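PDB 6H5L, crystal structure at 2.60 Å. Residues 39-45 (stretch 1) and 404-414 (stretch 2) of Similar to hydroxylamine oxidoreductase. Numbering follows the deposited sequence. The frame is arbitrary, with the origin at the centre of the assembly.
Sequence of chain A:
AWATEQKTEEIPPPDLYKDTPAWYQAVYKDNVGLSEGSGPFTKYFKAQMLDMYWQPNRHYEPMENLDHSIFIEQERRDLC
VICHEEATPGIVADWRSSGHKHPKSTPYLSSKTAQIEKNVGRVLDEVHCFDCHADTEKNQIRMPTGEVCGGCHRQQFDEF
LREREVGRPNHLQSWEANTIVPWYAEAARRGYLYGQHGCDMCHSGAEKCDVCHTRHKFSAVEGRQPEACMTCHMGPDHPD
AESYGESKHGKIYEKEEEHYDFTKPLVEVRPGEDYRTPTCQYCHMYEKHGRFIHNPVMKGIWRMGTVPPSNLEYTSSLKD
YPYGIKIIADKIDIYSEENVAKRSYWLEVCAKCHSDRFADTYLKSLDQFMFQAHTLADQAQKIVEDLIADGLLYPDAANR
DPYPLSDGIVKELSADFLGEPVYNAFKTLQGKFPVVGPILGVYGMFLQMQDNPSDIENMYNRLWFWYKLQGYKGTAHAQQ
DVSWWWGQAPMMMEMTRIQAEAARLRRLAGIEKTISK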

# COMPACT_ATOMS: atom_id res chain seq x y z
N GLY A 39 -47.34 14.45 -37.51
CA GLY A 39 -48.51 13.62 -37.34
C GLY A 39 -49.63 14.02 -38.28
O GLY A 39 -49.48 14.88 -39.14
N PRO A 40 -50.80 13.38 -38.12
CA PRO A 40 -51.94 13.71 -38.99
C PRO A 40 -52.36 15.17 -38.94
O PRO A 40 -52.96 15.66 -39.91
N PHE A 41 -52.07 15.88 -37.85
CA PHE A 41 -52.41 17.29 -37.72
C PHE A 41 -51.18 18.18 -37.88
O PHE A 41 -51.09 19.22 -37.23
N THR A 42 -50.24 17.78 -38.74
CA THR A 42 -49.01 18.55 -38.93
C THR A 42 -49.28 19.94 -39.48
O THR A 42 -48.51 20.87 -39.22
N LYS A 43 -50.37 20.10 -40.23
CA LYS A 43 -50.71 21.38 -40.84
C LYS A 43 -51.47 22.31 -39.90
O LYS A 43 -51.78 23.44 -40.28
N TYR A 44 -51.79 21.86 -38.68
CA TYR A 44 -52.57 22.65 -37.75
C TYR A 44 -51.73 23.36 -36.70
O TYR A 44 -52.27 24.19 -35.96
N PHE A 45 -50.44 23.07 -36.62
CA PHE A 45 -49.56 23.73 -35.66
C PHE A 45 -48.15 23.74 -36.22
O PHE A 45 -47.87 23.16 -37.28
N PRO A 404 -61.68 18.95 -28.67
CA PRO A 404 -60.52 19.67 -29.21
C PRO A 404 -60.20 19.25 -30.64
O PRO A 404 -60.06 18.06 -30.95
N LEU A 405 -60.09 20.25 -31.52
CA LEU A 405 -59.72 20.05 -32.92
C LEU A 405 -60.73 19.17 -33.66
O LEU A 405 -60.36 18.27 -34.42
N SER A 406 -62.02 19.44 -33.44
CA SER A 406 -63.05 18.64 -34.10
C SER A 406 -63.06 18.86 -35.60
O SER A 406 -63.39 17.94 -36.36
N ASP A 407 -62.71 20.07 -36.06
CA ASP A 407 -62.66 20.32 -37.50
C ASP A 407 -61.51 19.56 -38.15
O ASP A 407 -61.66 19.04 -39.27
N GLY A 408 -60.37 19.47 -37.47
CA GLY A 408 -59.25 18.71 -38.01
C GLY A 408 -59.47 17.21 -37.96
O GLY A 408 -58.97 16.48 -38.82
N ILE A 409 -60.22 16.73 -36.96
CA ILE A 409 -60.53 15.31 -36.89
C ILE A 409 -61.38 14.89 -38.08
O ILE A 409 -61.10 13.88 -38.74
N VAL A 410 -62.42 15.66 -38.38
CA VAL A 410 -63.28 15.35 -39.52
C VAL A 410 -62.50 15.43 -40.82
O VAL A 410 -62.67 14.60 -41.72
N LYS A 411 -61.61 16.42 -40.94
CA LYS A 411 -60.93 16.65 -42.21
C LYS A 411 -59.79 15.66 -42.43
O LYS A 411 -59.56 15.24 -43.57
N GLU A 412 -59.08 15.28 -41.37
CA GLU A 412 -57.88 14.47 -41.53
C GLU A 412 -58.09 12.99 -41.25
O GLU A 412 -57.31 12.17 -41.75
N LEU A 413 -59.10 12.63 -40.47
CA LEU A 413 -59.35 11.25 -40.10
C LEU A 413 -60.59 10.72 -40.82
O LEU A 413 -61.26 11.45 -41.55
N SER A 414 -60.87 9.44 -40.62
CA SER A 414 -61.98 8.78 -41.30
C SER A 414 -62.43 7.59 -40.45
O SER A 414 -61.96 7.40 -39.32

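Tyr44 and Phe41 have the largest covered areas of this contact, and Leu405 packs against both rings. The two stretches lie far apart in sequence, yet together they bury 403 Å² of surface. Stretch 2 supplies a helix from Ser406 to Glu412. Stretch 1 begins with a type I turn from Gly39 to Thr42.

Tyr44 has the largest covered area. Its CB points toward the helix, and chi1 is m (-68°). Its hydroxyl reaches the helix backbone: Tyr44 OH is 3.2 Å from Gly408 CA. Tyr44 OH donates a hydrogen bond to Glu412 OE1 at 3.1 Å. This is the one hydrogen bond between the stretches. Glu412 meets it with CB pointing toward stretch 1 and both chi1 and chi2 in m. The aliphatic part of Lys411 also comes close, its CD 3.7 Å from Tyr44 OH.

Gly408 leaves room for the tyrosine ring. A CB on Gly408 would point toward stretch 1 and sit only 3.0 Å from Tyr44 CE2, which is tight.

Phe41 starts sideways, but its m rotamer (-48°) brings the ring nearer to the helix. Leu405 CD2 lies over one ring face, 3.6 Å from the centroid of the Phe41 ring, in a CH-pi contact. At the ring edge, Phe41 CE1 is 3.6 Å from Gly408 O. Phe41 CZ lies 4.1 Å from Leu413 CD1 and 4.2 Å from Ile409 CG1, although the CB of Ile409 points away.

Leu405, at the N-cap position, points toward stretch 1 with chi1 t and chi2 p. Its two methyls serve different rings: CD2 covers Phe41, while Leu405 CD1 lies 4.0 Å from Tyr44 CD2. Pro40 extends the apolar contact, with its CB 4.4 Å from Leu413 CD2.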

# COMPACT_ATOMS: atom_id res chain seq x y z
CB PRO A 40 -53.05 12.78 -38.48
CG PRO A 40 -52.64 12.43 -37.08
CD PRO A 40 -51.14 12.36 -37.11
CB PHE A 41 -53.08 17.54 -36.37
CG PHE A 41 -54.18 16.57 -36.05
CD1 PHE A 41 -55.31 16.49 -36.85
CD2 PHE A 41 -54.08 15.72 -34.96
CE1 PHE A 41 -56.32 15.59 -36.57
CE2 PHE A 41 -55.08 14.82 -34.67
CZ PHE A 41 -56.21 14.76 -35.48
CB THR A 42 -48.05 17.79 -39.84
OG1 THR A 42 -46.92 18.61 -40.14
CG2 THR A 42 -48.75 17.40 -41.14
CB LYS A 43 -51.54 21.15 -42.10
CG LYS A 43 -50.83 20.34 -43.18
CD LYS A 43 -49.63 21.10 -43.74
CE LYS A 43 -49.00 20.37 -44.91
NZ LYS A 43 -47.91 21.15 -45.54
CB TYR A 44 -53.62 21.77 -37.06
CG TYR A 44 -54.70 21.27 -37.99
CD1 TYR A 44 -54.46 20.21 -38.86
CD2 TYR A 44 -55.96 21.85 -38.00
CE1 TYR A 44 -55.45 19.75 -39.71
CE2 TYR A 44 -56.95 21.40 -38.84
CZ TYR A 44 -56.69 20.35 -39.70
OH TYR A 44 -57.67 19.89 -40.55
CB PHE A 45 -49.61 23.04 -34.29
CG PHE A 45 -48.99 21.67 -34.27
CD1 PHE A 45 -49.72 20.56 -34.67
CD2 PHE A 45 -47.69 21.49 -33.84
CE1 PHE A 45 -49.16 19.30 -34.64
CE2 PHE A 45 -47.12 20.23 -33.81
CZ PHE A 45 -47.85 19.13 -34.21
CB PRO A 404 -59.39 19.30 -28.24
CG PRO A 404 -59.89 18.10 -27.49
CD PRO A 404 -61.36 18.29 -27.40
CB LEU A 405 -58.31 19.48 -33.04
CG LEU A 405 -57.53 19.82 -34.31
CD1 LEU A 405 -56.95 21.23 -34.21
CD2 LEU A 405 -56.43 18.81 -34.55
CB SER A 406 -64.42 18.97 -33.50
OG SER A 406 -64.49 18.61 -32.13
CB ASP A 407 -62.52 21.82 -37.76
CG ASP A 407 -61.33 22.44 -37.03
OD1 ASP A 407 -60.74 21.75 -36.18
OD2 ASP A 407 -61.00 23.60 -37.32
CB ILE A 409 -61.23 14.98 -35.56
CG1 ILE A 409 -60.25 15.12 -34.39
CG2 ILE A 409 -61.84 13.59 -35.59
CD1 ILE A 409 -60.91 15.15 -33.03
CB VAL A 410 -64.50 16.30 -39.54
CG1 VAL A 410 -65.35 16.05 -40.77
CG2 VAL A 410 -65.32 16.12 -38.27
CB LYS A 411 -60.41 18.09 -42.28
CG LYS A 411 -60.36 18.64 -43.69
CD LYS A 411 -59.15 19.52 -43.91
CE LYS A 411 -59.00 19.88 -45.39
NZ LYS A 411 -57.70 20.54 -45.68
CB GLU A 412 -56.76 14.99 -40.60
CG GLU A 412 -56.45 16.47 -40.75
CD GLU A 412 -56.08 16.86 -42.17
OE1 GLU A 412 -56.52 17.93 -42.63
OE2 GLU A 412 -55.34 16.09 -42.83
CB LEU A 413 -59.49 11.12 -38.58
CG LEU A 413 -58.28 11.60 -37.77
CD1 LEU A 413 -58.54 11.48 -36.28
CD2 LEU A 413 -57.03 10.82 -38.16
CB SER A 414 -61.56 8.34 -42.71
OG SER A 414 -60.60 7.29 -42.65